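Local coordinates for cupin domain-containing protein (Rhodopseudomonas palustris, PDB 3LAG), which is of unknown function but folds as a small dimeric cupin that holds a nickel ion inside its barrel and binds calcium, at residues L24-S28 against V79-A85; D38-M44 against V88-L94. All coordinates share one frame; numbering follows the deposited sequence.

Contact 1 (L24-S28 against V79-A85)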
ATOM      1  N   LEU B  24      -0.685 -14.797   5.007  1.00  7.01           N
ATOM      2  CA  LEU B  24      -1.497 -15.942   5.390  1.00  7.43           C
ATOM      3  C   LEU B  24      -1.072 -17.172   4.612  1.00  7.80           C
ATOM      4  O   LEU B  24      -1.371 -17.304   3.421  1.00  7.28           O
ATOM      5  CB  LEU B  24      -2.985 -15.673   5.163  1.00  8.23           C
ATOM      6  CG  LEU B  24      -3.720 -14.989   6.312  1.00 11.03           C
ATOM      7  CD1 LEU B  24      -3.302 -13.542   6.451  1.00 11.51           C
ATOM      8  CD2 LEU B  24      -5.216 -15.102   6.082  1.00 13.75           C
ATOM      9  N   PRO B  25      -0.371 -18.089   5.288  1.00  7.93           N
ATOM     10  CA  PRO B  25      -0.052 -19.375   4.658  1.00  9.08           C
ATOM     11  C   PRO B  25      -1.332 -20.158   4.335  1.00  8.03           C
ATOM     12  O   PRO B  25      -2.382 -19.904   4.910  1.00  6.89           O
ATOM     13  CB  PRO B  25       0.722 -20.109   5.758  1.00 10.56           C
ATOM     14  CG  PRO B  25       1.281 -19.034   6.616  1.00 11.37           C
ATOM     15  CD  PRO B  25       0.237 -17.960   6.625  1.00  9.48           C
ATOM     16  N   PRO B  26      -1.249 -21.130   3.427  1.00  7.78           N
ATOM     17  CA  PRO B  26      -2.401 -22.020   3.228  1.00  7.96           C
ATOM     18  C   PRO B  26      -2.836 -22.636   4.557  1.00  7.44           C
ATOM     19  O   PRO B  26      -1.988 -23.060   5.344  1.00  7.91           O
ATOM     20  CB  PRO B  26      -1.859 -23.089   2.276  1.00  9.33           C
ATOM     21  CG  PRO B  26      -0.775 -22.354   1.504  1.00 10.34           C
ATOM     22  CD  PRO B  26      -0.141 -21.427   2.505  1.00  9.25           C
ATOM     23  N   GLY B  27      -4.139 -22.658   4.813  1.00  7.77           N
ATOM     24  CA  GLY B  27      -4.658 -23.238   6.041  1.00  8.83           C
ATOM     25  C   GLY B  27      -4.543 -22.346   7.266  1.00  8.11           C
ATOM     26  O   GLY B  27      -4.629 -22.828   8.399  1.00  9.66           O
ATOM     27  N   SER B  28      -4.349 -21.049   7.057  1.00  7.97           N
ATOM     28  CA  SER B  28      -4.229 -20.116   8.172  1.00  7.82           C
ATOM     29  C   SER B  28      -5.484 -19.262   8.354  1.00  7.58           C
ATOM     30  O   SER B  28      -6.370 -19.231   7.486  1.00  7.65           O
ATOM     31  CB  SER B  28      -3.003 -19.208   7.985  1.00  8.39           C
ATOM     32  OG  SER B  28      -3.181 -18.296   6.917  1.00  8.11           O
ATOM     33  N   VAL B  79     -10.507 -13.730   8.716  1.00  8.32           N
ATOM     34  CA  VAL B  79     -10.008 -13.880   7.364  1.00  9.53           C
ATOM     35  C   VAL B  79      -9.113 -15.109   7.320  1.00  8.46           C
ATOM     36  O   VAL B  79      -8.260 -15.303   8.186  1.00  8.85           O
ATOM     37  CB  VAL B  79      -9.291 -12.611   6.915  1.00 11.95           C
ATOM     38  CG1 VAL B  79      -8.431 -12.876   5.703  1.00 15.39           C
ATOM     39  CG2 VAL B  79     -10.332 -11.515   6.658  1.00 11.40           C
ATOM     40  N   ARG B  80      -9.342 -15.951   6.321  1.00  8.07           N
ATOM     41  CA  ARG B  80      -8.662 -17.232   6.238  1.00  7.84           C
ATOM     42  C   ARG B  80      -8.122 -17.499   4.855  1.00  7.55           C
ATOM     43  O   ARG B  80      -8.589 -16.927   3.869  1.00  8.75           O
ATOM     44  CB  ARG B  80      -9.630 -18.353   6.593  1.00  9.00           C
ATOM     45  CG  ARG B  80     -10.392 -18.088   7.873  1.00 10.44           C
ATOM     46  CD  ARG B  80     -11.337 -19.219   8.202  1.00 12.38           C
ATOM     47  NE  ARG B  80     -10.647 -20.449   8.574  1.00 14.24           N
ATOM     48  CZ  ARG B  80     -10.352 -20.804   9.824  1.00 15.54           C
ATOM     49  NH1 ARG B  80      -9.735 -21.953  10.062  1.00 17.17           N
ATOM     50  NH2 ARG B  80     -10.669 -20.015  10.838  1.00 15.63           N
ATOM     51  N   ASN B  81      -7.152 -18.400   4.786  1.00  7.19           N
ATOM     52  CA  ASN B  81      -6.639 -18.850   3.512  1.00  7.24           C
ATOM     53  C   ASN B  81      -6.952 -20.324   3.285  1.00  7.31           C
ATOM     54  O   ASN B  81      -6.310 -21.203   3.873  1.00  8.60           O
ATOM     55  CB  ASN B  81      -5.142 -18.597   3.424  1.00  7.41           C
ATOM     56  CG  ASN B  81      -4.594 -18.867   2.047  1.00  6.50           C
ATOM     57  OD1 ASN B  81      -5.330 -19.265   1.133  1.00  6.96           O
ATOM     58  ND2 ASN B  81      -3.297 -18.639   1.880  1.00  6.59           N
ATOM     59  N   GLU B  82      -7.962 -20.580   2.453  1.00  7.40           N
ATOM     60  CA  GLU B  82      -8.330 -21.946   2.096  1.00  8.78           C
ATOM     61  C   GLU B  82      -7.803 -22.309   0.708  1.00  8.66           C
ATOM     62  O   GLU B  82      -8.162 -23.347   0.149  1.00 10.20           O
ATOM     63  CB  GLU B  82      -9.847 -22.141   2.161  1.00  9.59           C
ATOM     64  CG  GLU B  82     -10.493 -21.683   3.472  1.00 11.93           C
ATOM     65  CD  GLU B  82     -10.052 -22.477   4.685  1.00 15.33           C
ATOM     66  OE1 GLU B  82      -9.441 -23.551   4.511  1.00 17.64           O
ATOM     67  OE2 GLU B  82     -10.321 -22.028   5.823  1.00 17.99           O
ATOM     68  N   SER B  83      -6.953 -21.443   0.161  1.00  7.96           N
ATOM     69  CA  SER B  83      -6.348 -21.667  -1.141  1.00  8.19           C
ATOM     70  C   SER B  83      -4.998 -22.353  -0.978  1.00  8.10           C
ATOM     71  O   SER B  83      -4.552 -22.628   0.144  1.00  8.66           O
ATOM     72  CB  SER B  83      -6.177 -20.339  -1.894  1.00  9.10           C
ATOM     73  OG  SER B  83      -4.988 -19.647  -1.519  1.00  8.24           O
ATOM     74  N   THR B  84      -4.341 -22.631  -2.099  1.00  7.78           N
ATOM     75  CA  THR B  84      -3.041 -23.292  -2.071  1.00  8.61           C
ATOM     76  C   THR B  84      -1.870 -22.316  -2.084  1.00  8.24           C
ATOM     77  O   THR B  84      -0.721 -22.735  -1.958  1.00  8.37           O
ATOM     78  CB  THR B  84      -2.873 -24.256  -3.261  1.00 10.50           C
ATOM     79  OG1 THR B  84      -2.723 -23.500  -4.469  1.00 10.33           O
ATOM     80  CG2 THR B  84      -4.084 -25.163  -3.377  1.00 12.22           C
ATOM     81  N   ALA B  85      -2.168 -21.026  -2.231  1.00  8.60           N
ATOM     82  CA  ALA B  85      -1.149 -19.986  -2.377  1.00  9.79           C
ATOM     83  C   ALA B  85      -1.131 -19.054  -1.170  1.00  9.29           C
ATOM     84  O   ALA B  85      -2.177 -18.707  -0.628  1.00  8.98           O
ATOM     85  CB  ALA B  85      -1.404 -19.183  -3.636  1.00  9.98           C
TER
HETATM   86  O   HOH W   1      -7.789 -21.707   7.284  1.00 17.00           O
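With its CG swung anti to the backbone N (chi1 -172°) and OD1 eclipsed with CA about the CB–CG bond (chi2 -1°), Asn81 sends ND2 the other way, to the carbonyl of Leu24, and leaves OD1 for its own loop. The setting is one end of a cupin beta-barrel, where the type II turn Pro25–Ser28, linking strands 17-24 and 28-34, meets the loop that leaves strand 76-80. Asn81 ND2 donates to Leu24 O at 2.8 Å, reaching it from well above the carbonyl plane, and to Ala85 O at 2.7 Å; both acceptors lie close to the plane of the amide. OD1 in turn accepts from Ser83 N, closing an Asx turn, and from Ser83 OG on an in-plane lone pair. Two bonds at ND2 and two at OD1 thus fix the amide's rotation. Ser83 OG also accepts from Ala85 N, an ST turn that folds the loop further. The backbone of Asn81 is gripped as well: its O takes the N-H of Gly27 (2.8 Å), the turn residue with positive phi, while its N donates to Ser28 O (2.9 Å). Pro26 sets CB 3.5 Å from Ser83 O and CG near Thr84 O, carbons against carbonyl oxygens. The side chains of Leu24 and Val79 cross at about a right angle, CD2 of the first touching CG1 of the second. Arg80 turns away, pairing with Asp78 and, through NE, with Glu82. Inside the turn, Ser28 OG donates to an in-plane lone pair of Pro25 O at 2.7 Å.

Contact 2 (D38-M44 against V88-L94); sequences DYVVVPM and VFLEIEL. With CA (calcium ion), chain D.
The ring of Tyr39 overlaps the aliphatic part of Glu91, CD1 lying 3.5 Å from Glu91 CG, with the ring and carboxylate planes 53° apart. Tyr39 carries its CG between the backbone N and the carbonyl carbon (chi1 65°), which leans the ring toward Glu91, whose CG approaches it obliquely; Glu93 CG rests near Tyr39 CB. Val41 CG2 also comes to 4.1 Å from Glu91 OE1, and a bound formate and the nickel ion lie close by. Were Glu91 cut back to an alanine, the Tyr39 ring would probably lose its aliphatic neighbour, a gap would open beside Val41, and the nickel pocket would be short of a carboxylate. Val41 CG1 also packs against Phe89 CD1, whose ring meets that of Trp22. These residues line the interior of the cupin barrel, on one face of an antiparallel pair of strands, 39-43 and 88-94, where five bridges run in unbroken register from Tyr39–Glu93 to Pro43–Phe89. Backbone bonds join Val40 with Ile92 and Val42 with Leu90 in both directions, the straightest being Val42 N to Leu90 O (2.8 Å, 174° at the hydrogen). The opposite face is lined by Val40, Val42, Leu90 and Ile92, with Val40 CB 4.2 Å from Ile92 CB, and Val40 and Leu90 continue onto Val17 and Val42 of the second subunit. Beyond strand 39-43, CG of Met44, a selenomethionine, rests 3.7 Å from Leu90 CD1. At the far end Leu94 N donates to Asp38 O; Asp38 OD1 is hydrogen-bonded to Ala73 N, while OD2 of Asp38 binds calcium at 2.4 Å, a site completed by two waters and by Asp15 and Glu16 of the second subunit.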
ATOM      1  N   ASP B  38     -11.006   3.116  10.102  1.00  8.45           N
ATOM      2  CA  ASP B  38     -11.105   3.038   8.650  1.00  8.09           C
ATOM      3  C   ASP B  38      -9.753   2.594   8.114  1.00  7.71           C
ATOM      4  O   ASP B  38      -8.701   2.902   8.696  1.00  8.03           O
ATOM      5  CB  ASP B  38     -11.442   4.400   8.047  1.00  8.85           C
ATOM      6  CG  ASP B  38     -12.833   4.887   8.415  1.00  9.83           C
ATOM      7  OD1 ASP B  38     -13.679   4.123   8.934  1.00  9.67           O
ATOM      8  OD2 ASP B  38     -13.085   6.065   8.156  1.00 11.78           O
ATOM      9  N   TYR B  39      -9.773   1.888   6.994  1.00  7.38           N
ATOM     10  CA  TYR B  39      -8.536   1.352   6.464  1.00  7.55           C
ATOM     11  C   TYR B  39      -8.560   1.151   4.963  1.00  7.78           C
ATOM     12  O   TYR B  39      -9.603   1.290   4.307  1.00  8.83           O
ATOM     13  CB  TYR B  39      -8.118   0.069   7.196  1.00  7.35           C
ATOM     14  CG  TYR B  39      -9.034  -1.120   7.052  1.00  8.18           C
ATOM     15  CD1 TYR B  39      -8.738  -2.146   6.160  1.00  9.10           C
ATOM     16  CD2 TYR B  39     -10.178  -1.239   7.828  1.00  8.81           C
ATOM     17  CE1 TYR B  39      -9.552  -3.245   6.042  1.00  9.11           C
ATOM     18  CE2 TYR B  39     -11.003  -2.341   7.713  1.00  9.69           C
ATOM     19  CZ  TYR B  39     -10.686  -3.334   6.819  1.00 10.21           C
ATOM     20  OH  TYR B  39     -11.503  -4.436   6.717  1.00 11.26           O
ATOM     21  N   VAL B  40      -7.379   0.858   4.438  1.00  6.81           N
ATOM     22  CA  VAL B  40      -7.165   0.555   3.038  1.00  6.67           C
ATOM     23  C   VAL B  40      -6.428  -0.775   2.967  1.00  6.07           C
ATOM     24  O   VAL B  40      -5.499  -1.024   3.740  1.00  6.22           O
ATOM     25  CB  VAL B  40      -6.296   1.647   2.369  1.00  8.39           C
ATOM     26  CG1 VAL B  40      -5.884   1.258   0.938  1.00  8.00           C
ATOM     27  CG2 VAL B  40      -7.007   2.997   2.390  1.00 10.27           C
ATOM     28  N   VAL B  41      -6.869  -1.630   2.053  1.00  5.88           N
ATOM     29  CA  VAL B  41      -6.183  -2.879   1.764  1.00  6.84           C
ATOM     30  C   VAL B  41      -5.427  -2.730   0.455  1.00  6.63           C
ATOM     31  O   VAL B  41      -5.992  -2.285  -0.550  1.00  6.72           O
ATOM     32  CB  VAL B  41      -7.197  -4.038   1.625  1.00  9.03           C
ATOM     33  CG1 VAL B  41      -6.500  -5.347   1.266  1.00  9.46           C
ATOM     34  CG2 VAL B  41      -8.009  -4.179   2.906  1.00 10.53           C
ATOM     35  N   VAL B  42      -4.151  -3.106   0.474  1.00  6.41           N
ATOM     36  CA  VAL B  42      -3.341  -3.155  -0.740  1.00  7.09           C
ATOM     37  C   VAL B  42      -2.893  -4.586  -0.948  1.00  6.96           C
ATOM     38  O   VAL B  42      -1.967  -5.059  -0.274  1.00  6.03           O
ATOM     39  CB  VAL B  42      -2.101  -2.245  -0.662  1.00  8.31           C
ATOM     40  CG1 VAL B  42      -1.337  -2.302  -1.978  1.00  9.46           C
ATOM     41  CG2 VAL B  42      -2.516  -0.812  -0.344  1.00  9.14           C
ATOM     42  N   PRO B  43      -3.554  -5.302  -1.870  1.00  6.85           N
ATOM     43  CA  PRO B  43      -3.097  -6.662  -2.136  1.00  7.34           C
ATOM     44  C   PRO B  43      -1.744  -6.644  -2.818  1.00  7.90           C
ATOM     45  O   PRO B  43      -1.504  -5.870  -3.754  1.00  7.49           O
ATOM     46  CB  PRO B  43      -4.166  -7.206  -3.092  1.00  8.35           C
ATOM     47  CG  PRO B  43      -5.382  -6.339  -2.836  1.00  8.56           C
ATOM     48  CD  PRO B  43      -4.789  -4.979  -2.601  1.00  7.30           C
HETATM   49  N   MSE B  44      -0.858  -7.501  -2.339  1.00  7.53           N
HETATM   50  CA  MSE B  44       0.474  -7.610  -2.919  1.00  8.60           C
HETATM   51  C   MSE B  44       0.583  -8.789  -3.884  1.00  9.56           C
HETATM   52  O   MSE B  44       1.598  -8.966  -4.556  1.00 11.82           O
HETATM   53  CB  MSE B  44       1.522  -7.747  -1.818  1.00  8.71           C
HETATM   54  CG  MSE B  44       1.573  -6.569  -0.840  1.00  8.66           C
HETATM   55 SE   MSE B  44       1.852  -4.828  -1.687  0.75  9.61          SE
HETATM   56  CE  MSE B  44       3.444  -5.237  -2.706  1.00  8.50           C
ATOM     57  N   VAL B  88      -1.008 -12.344   0.614  1.00  6.88           N
ATOM     58  CA  VAL B  88      -0.221 -11.245   1.158  1.00  7.38           C
ATOM     59  C   VAL B  88      -0.885  -9.924   0.831  1.00  6.53           C
ATOM     60  O   VAL B  88      -1.219  -9.644  -0.314  1.00  6.52           O
ATOM     61  CB  VAL B  88       1.203 -11.219   0.583  1.00  9.13           C
ATOM     62  CG1 VAL B  88       2.032 -10.162   1.303  1.00 10.30           C
ATOM     63  CG2 VAL B  88       1.858 -12.599   0.698  1.00 11.29           C
ATOM     64  N   PHE B  89      -1.086  -9.106   1.857  1.00  6.35           N
ATOM     65  CA  PHE B  89      -1.639  -7.778   1.661  1.00  6.39           C
ATOM     66  C   PHE B  89      -1.162  -6.862   2.767  1.00  6.06           C
ATOM     67  O   PHE B  89      -0.820  -7.319   3.859  1.00  6.79           O
ATOM     68  CB  PHE B  89      -3.175  -7.795   1.608  1.00  6.56           C
ATOM     69  CG  PHE B  89      -3.825  -8.357   2.837  1.00  7.05           C
ATOM     70  CD1 PHE B  89      -4.258  -7.529   3.862  1.00  7.76           C
ATOM     71  CD2 PHE B  89      -4.057  -9.719   2.947  1.00  7.75           C
ATOM     72  CE1 PHE B  89      -4.873  -8.055   4.990  1.00  9.85           C
ATOM     73  CE2 PHE B  89      -4.673 -10.247   4.077  1.00 10.05           C
ATOM     74  CZ  PHE B  89      -5.081  -9.407   5.094  1.00 10.20           C
ATOM     75  N   LEU B  90      -1.123  -5.572   2.465  1.00  6.40           N
ATOM     76  CA  LEU B  90      -0.893  -4.553   3.472  1.00  7.04           C
ATOM     77  C   LEU B  90      -2.229  -3.947   3.861  1.00  7.33           C
ATOM     78  O   LEU B  90      -3.126  -3.773   3.035  1.00  8.36           O
ATOM     79  CB  LEU B  90       0.077  -3.469   2.973  1.00  8.95           C
ATOM     80  CG  LEU B  90       1.573  -3.767   3.166  1.00 11.71           C
ATOM     81  CD1 LEU B  90       2.008  -5.070   2.529  1.00 14.52           C
ATOM     82  CD2 LEU B  90       2.416  -2.606   2.645  1.00 12.78           C
ATOM     83  N   GLU B  91      -2.365  -3.666   5.144  1.00  7.84           N
ATOM     84  CA  GLU B  91      -3.526  -2.977   5.654  1.00  9.05           C
ATOM     85  C   GLU B  91      -3.069  -1.672   6.277  1.00  7.72           C
ATOM     86  O   GLU B  91      -2.193  -1.649   7.149  1.00  8.33           O
ATOM     87  CB  GLU B  91      -4.194  -3.838   6.692  1.00 12.18           C
ATOM     88  CG  GLU B  91      -5.676  -3.681   6.699  1.00 17.22           C
ATOM     89  CD  GLU B  91      -6.353  -4.864   7.316  1.00 17.52           C
ATOM     90  OE1 GLU B  91      -6.973  -5.658   6.573  1.00 18.37           O
ATOM     91  OE2 GLU B  91      -6.240  -4.998   8.546  1.00 16.59           O
ATOM     92  N   ILE B  92      -3.681  -0.588   5.820  1.00  6.95           N
ATOM     93  CA  ILE B  92      -3.300   0.753   6.224  0.50  7.42           C
ATOM     94  C   ILE B  92      -4.459   1.355   7.014  1.00  6.90           C
ATOM     95  O   ILE B  92      -5.518   1.630   6.456  1.00  7.27           O
ATOM     96  CB  ILE B  92      -2.956   1.625   4.991  0.50  7.64           C
ATOM     97  CG1 ILE B  92      -1.823   0.983   4.174  0.50  7.37           C
ATOM     98  CG2 ILE B  92      -2.564   3.027   5.419  0.50  8.93           C
ATOM     99  CD1 ILE B  92      -2.284   0.092   3.037  0.50  8.85           C
ATOM    100  N   GLU B  93      -4.262   1.514   8.319  1.00  7.54           N
ATOM    101  CA  GLU B  93      -5.303   1.980   9.222  1.00  7.93           C
ATOM    102  C   GLU B  93      -5.048   3.431   9.585  1.00  6.70           C
ATOM    103  O   GLU B  93      -3.923   3.812   9.896  1.00  8.75           O
ATOM    104  CB  GLU B  93      -5.311   1.130  10.490  1.00  9.07           C
ATOM    105  CG  GLU B  93      -5.666  -0.319  10.266  1.00  9.63           C
ATOM    106  CD  GLU B  93      -5.564  -1.111  11.544  1.00 10.66           C
ATOM    107  OE1 GLU B  93      -4.428  -1.472  11.925  1.00 12.34           O
ATOM    108  OE2 GLU B  93      -6.612  -1.362  12.175  1.00 10.09           O
ATOM    109  N   LEU B  94      -6.108   4.244   9.548  1.00  7.95           N
ATOM    110  CA  LEU B  94      -5.990   5.677   9.845  1.00  8.26           C
ATOM    111  C   LEU B  94      -6.375   5.972  11.294  1.00  8.79           C
ATOM    112  O   LEU B  94      -7.405   5.479  11.787  1.00 11.12           O
ATOM    113  CB  LEU B  94      -6.856   6.523   8.904  1.00  8.93           C
ATOM    114  CG  LEU B  94      -6.477   6.480   7.423  1.00  9.46           C
ATOM    115  CD1 LEU B  94      -4.955   6.526   7.269  1.00 10.05           C
ATOM    116  CD2 LEU B  94      -7.057   5.240   6.727  1.00  9.61           C
TER
HETATM  117 CA    CA D  99     -13.846   8.326   8.447  0.50  3.66          CA
HETATM  118  O   HOH W   2     -16.112   7.517   8.782  1.00 10.89           O
HETATM  119  O   HOH W   3     -14.502   7.049   6.243  1.00 28.81           O

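In the fold
The two contacts illustrate how one barrel is held by different means at its rim and in its wall. Contact 1 is partly buried and joins loops; a single asparagine, by backbone and side chain, supplies all three crossing hydrogen bonds, and the apolar share is small. Contact 2 is buried, a ladder of backbone bonds between regular strands, with one face turned to the metal pocket and the other to the dimer partner, which does not reach contact 1. Their centres are about 17 Å apart, on opposite sides of the chain's centre, yet they are continuous: strand 76-80 leads through the 79-85 loop into strand 87-94, and Leu24 CD1 packs on Phe89 CE2 at 4.3 Å.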